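Local coordinates for protein ParA (Salmonella enterica subsp. enterica serovar Newport str. SL317, PDB 3EZF) that probably acts as the P-loop partition ATPase of a plasmid or plasmid-like prophage and, through a winged helix-turn-helix domain, as an ADP-dependent transcriptional regulator, at residues A[279-284]-A[325-329]; A[101-105]-A[144-148]. One frame throughout, in Å; residues are numbered along the deposited sequence.

In the fold
Interaction 1 lies after the C-terminal ends of strands 272-277 and 312-317; interaction 2 includes the loop before the N-terminal end of strand 149-153. Their centres are 37 Å apart, their nearest atoms are about 25 Å apart, and they do not touch. They come in series along the chain. Interaction 2 (101-105 with 144-148) joins the loop between helix 89-98 and strand 112-116 to the loop that leads into strand 149-153. Interaction 1 (279-284 with 325-329) pairs the starts of helices 281-291 and 324-337, which follow neighbouring strands of the six-stranded parallel sheet. Interaction 2 thus joins the linker after the probable DNA-binding winged helix-turn-helix region to the P-loop NTPase fold, while interaction 1 lies within that fold.

Interaction 1: residues A[279-284]-A[325-329]; sequences PAQVDF and DHETS
In the P-loop NTPase fold, the contact pairs the start of helix 281-291 with the first two turns of helix 324-337. These helices follow adjacent parallel strands, 272-277 and 312-317, the second outermost in this chain's sheet. Pro279 and His326 are the closest backbone pair. With CG anti to the carbonyl carbon (chi1 -61°), the His326 imidazole is set against the 279-280 backbone, one face toward Pro279 C and Ala280 CA. His326 CD2 comes within 3.7 Å of Pro279 O, and ND1 has a weak hydrogen bond to Thr321.

Pro279 O also accepts a hydrogen bond from Ser329 OG at 3.1 Å. The donor sits 20° out of the carbonyl plane. On the outer side, Gln281 and Asp325 are joined by a weak hydrogen bond, Gln281 NE2 to Asp325 OD2 at 3.5 Å. Their amide and carboxylate planes are turned 50° apart, and Gln281 CG packs on Asp325 CB. The Phe284 side chain is buried, and Met24 of the second subunit also packs on it. Ser329 meets both the loop and the helix: its OG bonds Pro279 O, and its CB makes a CH-pi contact over one face of the Phe284 ring, 3.6 Å from the centroid.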
# COMPACT_ATOMS: atom_id res chain seq x y z
N PRO A 279 -1.87 -15.34 4.92
CA PRO A 279 -2.24 -16.19 6.05
C PRO A 279 -3.23 -15.49 6.98
O PRO A 279 -4.19 -16.09 7.47
CB PRO A 279 -0.90 -16.45 6.73
CG PRO A 279 -0.18 -15.15 6.52
CD PRO A 279 -0.48 -14.85 5.06
N ALA A 280 -2.98 -14.20 7.21
CA ALA A 280 -3.80 -13.35 8.07
C ALA A 280 -5.30 -13.58 7.91
O ALA A 280 -5.87 -13.37 6.83
CB ALA A 280 -3.47 -11.88 7.80
N GLN A 281 -5.94 -13.99 8.99
CA GLN A 281 -7.38 -14.27 9.00
C GLN A 281 -8.19 -13.20 8.26
O GLN A 281 -9.17 -13.51 7.59
CB GLN A 281 -7.87 -14.41 10.44
CG GLN A 281 -8.72 -15.66 10.70
CD GLN A 281 -10.21 -15.37 10.80
OE1 GLN A 281 -10.81 -14.79 9.89
NE2 GLN A 281 -10.82 -15.79 11.90
N VAL A 282 -7.78 -11.94 8.37
CA VAL A 282 -8.50 -10.85 7.71
C VAL A 282 -8.12 -10.71 6.24
O VAL A 282 -8.97 -10.46 5.39
CB VAL A 282 -8.25 -9.49 8.42
CG1 VAL A 282 -8.79 -8.35 7.57
CG2 VAL A 282 -8.94 -9.49 9.78
N ASP A 283 -6.83 -10.88 5.96
CA ASP A 283 -6.33 -10.79 4.60
C ASP A 283 -6.89 -11.93 3.76
O ASP A 283 -7.00 -11.83 2.54
CB ASP A 283 -4.80 -10.84 4.61
CG ASP A 283 -4.17 -9.60 5.24
OD1 ASP A 283 -4.65 -9.17 6.31
OD2 ASP A 283 -3.20 -9.07 4.67
N PHE A 284 -7.25 -13.02 4.43
CA PHE A 284 -7.83 -14.19 3.77
C PHE A 284 -9.20 -13.79 3.22
O PHE A 284 -9.63 -14.22 2.14
CB PHE A 284 -7.98 -15.33 4.78
CG PHE A 284 -8.75 -16.51 4.26
CD1 PHE A 284 -8.28 -17.26 3.18
CD2 PHE A 284 -9.97 -16.86 4.84
CE1 PHE A 284 -9.00 -18.33 2.69
CE2 PHE A 284 -10.71 -17.94 4.35
CZ PHE A 284 -10.23 -18.68 3.27
N ASP A 325 -6.01 -20.41 13.17
CA ASP A 325 -6.61 -19.58 12.14
C ASP A 325 -5.80 -19.52 10.84
O ASP A 325 -6.34 -19.78 9.77
CB ASP A 325 -6.85 -18.17 12.67
CG ASP A 325 -8.00 -18.12 13.66
OD1 ASP A 325 -7.78 -17.70 14.81
OD2 ASP A 325 -9.12 -18.49 13.27
N HIS A 326 -4.51 -19.18 10.94
CA HIS A 326 -3.65 -19.09 9.76
C HIS A 326 -3.49 -20.44 9.05
O HIS A 326 -3.22 -20.50 7.85
CB HIS A 326 -2.28 -18.51 10.14
CG HIS A 326 -2.36 -17.12 10.72
ND1 HIS A 326 -1.24 -16.37 10.99
CD2 HIS A 326 -3.42 -16.37 11.11
CE1 HIS A 326 -1.60 -15.21 11.52
NE2 HIS A 326 -2.92 -15.19 11.60
N GLU A 327 -3.66 -21.53 9.81
CA GLU A 327 -3.57 -22.89 9.27
C GLU A 327 -5.00 -23.30 8.88
O GLU A 327 -5.21 -24.27 8.14
CB GLU A 327 -3.01 -23.83 10.34
CG GLU A 327 -3.10 -25.33 10.03
CD GLU A 327 -2.47 -26.21 11.11
OE1 GLU A 327 -2.75 -27.43 11.13
OE2 GLU A 327 -1.69 -25.68 11.94
N THR A 328 -5.97 -22.54 9.37
CA THR A 328 -7.40 -22.76 9.11
C THR A 328 -7.82 -22.12 7.80
O THR A 328 -8.65 -22.67 7.06
CB THR A 328 -8.28 -22.17 10.24
OG1 THR A 328 -8.10 -22.92 11.45
CG2 THR A 328 -9.76 -22.19 9.85
N SER A 329 -7.26 -20.95 7.52
CA SER A 329 -7.58 -20.26 6.28
C SER A 329 -6.79 -20.95 5.18
O SER A 329 -7.02 -20.73 3.99
CB SER A 329 -7.22 -18.76 6.37
OG SER A 329 -5.83 -18.55 6.50

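Interaction 2: residues A[101-105]-A[144-148]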
# COMPACT_ATOMS: atom_id res chain seq x y z
N ILE A 101 23.64 -28.95 -22.43
CA ILE A 101 22.37 -29.19 -21.75
C ILE A 101 21.43 -28.04 -22.12
O ILE A 101 21.67 -26.89 -21.76
CB ILE A 101 22.54 -29.22 -20.23
CG1 ILE A 101 23.46 -30.38 -19.84
CG2 ILE A 101 21.20 -29.37 -19.55
CD1 ILE A 101 23.93 -30.32 -18.41
N PRO A 102 20.35 -28.35 -22.84
CA PRO A 102 19.38 -27.33 -23.27
C PRO A 102 18.95 -26.32 -22.21
O PRO A 102 18.70 -26.69 -21.05
CB PRO A 102 18.21 -28.16 -23.80
CG PRO A 102 18.29 -29.41 -22.98
CD PRO A 102 19.78 -29.70 -22.98
N LYS A 103 18.88 -25.05 -22.61
CA LYS A 103 18.45 -23.95 -21.74
C LYS A 103 16.93 -23.83 -21.83
O LYS A 103 16.31 -24.37 -22.74
CB LYS A 103 19.04 -22.61 -22.19
CG LYS A 103 20.53 -22.50 -22.09
CD LYS A 103 21.07 -21.44 -23.04
CE LYS A 103 22.60 -21.38 -23.04
NZ LYS A 103 23.18 -20.98 -21.73
N TYR A 104 16.35 -23.10 -20.90
CA TYR A 104 14.90 -22.92 -20.89
C TYR A 104 14.39 -22.32 -22.20
O TYR A 104 13.28 -22.62 -22.65
CB TYR A 104 14.49 -22.05 -19.71
CG TYR A 104 13.00 -22.03 -19.51
CD1 TYR A 104 12.20 -21.12 -20.21
CD2 TYR A 104 12.37 -22.95 -18.66
CE1 TYR A 104 10.82 -21.12 -20.07
CE2 TYR A 104 10.99 -22.96 -18.52
CZ TYR A 104 10.22 -22.04 -19.22
OH TYR A 104 8.85 -22.05 -19.10
N ARG A 105 15.20 -21.48 -22.82
CA ARG A 105 14.82 -20.85 -24.08
C ARG A 105 14.92 -21.81 -25.27
O ARG A 105 14.69 -21.43 -26.41
CB ARG A 105 15.72 -19.63 -24.34
CG ARG A 105 17.08 -20.02 -24.82
CD ARG A 105 18.04 -18.86 -24.79
NE ARG A 105 18.40 -18.49 -23.43
CZ ARG A 105 19.38 -17.64 -23.13
NH1 ARG A 105 20.07 -17.09 -24.12
NH2 ARG A 105 19.67 -17.34 -21.87
N ARG A 144 20.70 -24.36 -14.72
CA ARG A 144 20.81 -25.03 -16.01
C ARG A 144 19.82 -24.46 -17.02
O ARG A 144 19.88 -24.78 -18.21
CB ARG A 144 20.50 -26.51 -15.84
CG ARG A 144 19.22 -26.74 -15.06
CD ARG A 144 18.69 -28.13 -15.27
NE ARG A 144 18.34 -28.32 -16.67
CZ ARG A 144 17.76 -29.42 -17.14
NH1 ARG A 144 17.47 -30.41 -16.29
NH2 ARG A 144 17.48 -29.51 -18.44
N HIS A 145 18.89 -23.64 -16.54
CA HIS A 145 17.88 -23.04 -17.41
C HIS A 145 18.30 -21.69 -17.96
O HIS A 145 17.74 -21.23 -18.94
CB HIS A 145 16.55 -22.88 -16.68
CG HIS A 145 15.95 -24.17 -16.21
ND1 HIS A 145 15.65 -25.20 -17.07
CD2 HIS A 145 15.58 -24.59 -14.97
CE1 HIS A 145 15.13 -26.21 -16.39
NE2 HIS A 145 15.08 -25.86 -15.11
N ASP A 146 19.29 -21.05 -17.34
CA ASP A 146 19.75 -19.74 -17.80
C ASP A 146 18.51 -18.88 -17.97
O ASP A 146 18.33 -18.22 -18.99
CB ASP A 146 20.48 -19.87 -19.14
CG ASP A 146 21.40 -18.69 -19.44
OD1 ASP A 146 21.30 -17.66 -18.74
OD2 ASP A 146 22.22 -18.79 -20.37
N LEU A 147 17.63 -18.92 -16.97
CA LEU A 147 16.37 -18.17 -16.99
C LEU A 147 16.53 -16.66 -17.20
O LEU A 147 17.39 -16.02 -16.59
CB LEU A 147 15.62 -18.44 -15.68
CG LEU A 147 14.32 -19.24 -15.77
CD1 LEU A 147 14.46 -20.38 -16.75
CD2 LEU A 147 13.92 -19.73 -14.37
N ARG A 148 15.69 -16.12 -18.08
CA ARG A 148 15.67 -14.68 -18.39
C ARG A 148 14.32 -14.16 -17.91
O ARG A 148 13.28 -14.46 -18.52
CB ARG A 148 15.78 -14.47 -19.89
CG ARG A 148 17.05 -15.02 -20.52
CD ARG A 148 16.92 -14.95 -22.03
NE ARG A 148 15.71 -15.63 -22.50
CZ ARG A 148 15.31 -15.66 -23.76
NH1 ARG A 148 16.01 -15.05 -24.70
NH2 ARG A 148 14.21 -16.33 -24.08
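Charged groups gather round Asp146. Lys103 NZ makes a salt bridge to Asp146 OD2 at 2.8 Å and uses the anti lone pair of that oxygen. The two side chains run side by side in the same direction, and the bend at the end of the lysine (chi4 -64°) turns NZ onto the carboxylate. Arg105 NH2 is also near Asp146 OD2, at 3.3 Å, but the oxygen lies well out of the guanidinium plane, so this link is of charge alone. Arg137 pairs with Asp146 OD1.

Two hydrogen bonds reach backbone carbonyls. Tyr104 N donates to His145 O at 3.0 Å, and Arg105 NH2 gives a weak bond to Asp146 O at 3.3 Å.

Among stacked groups, the guanidinium planes of Arg105 and Arg148 lie 13° apart. Arg148 CD covers one face of the Arg105 group and Lys103 CD the opposite face. The two like charges are close; the salt bridge from Arg148 NH2 to Asp249 OD1 probably eases this.

In van der Waals contact, Leu147 CD1 meets Tyr104 CB at 3.4 Å. Tyr104 OH bonds Glu396 and Arg399 of helix 378-400. The Ile101 and Arg144 side chains cross at about a right angle, CG2 of Ile101 against NH2 of Arg144.

Lys103, Arg105 and Asp146 form a salt-bridge network, backed by backbone bonds and apolar contacts, between the linker after the probable winged helix-turn-helix region and the P-loop NTPase fold.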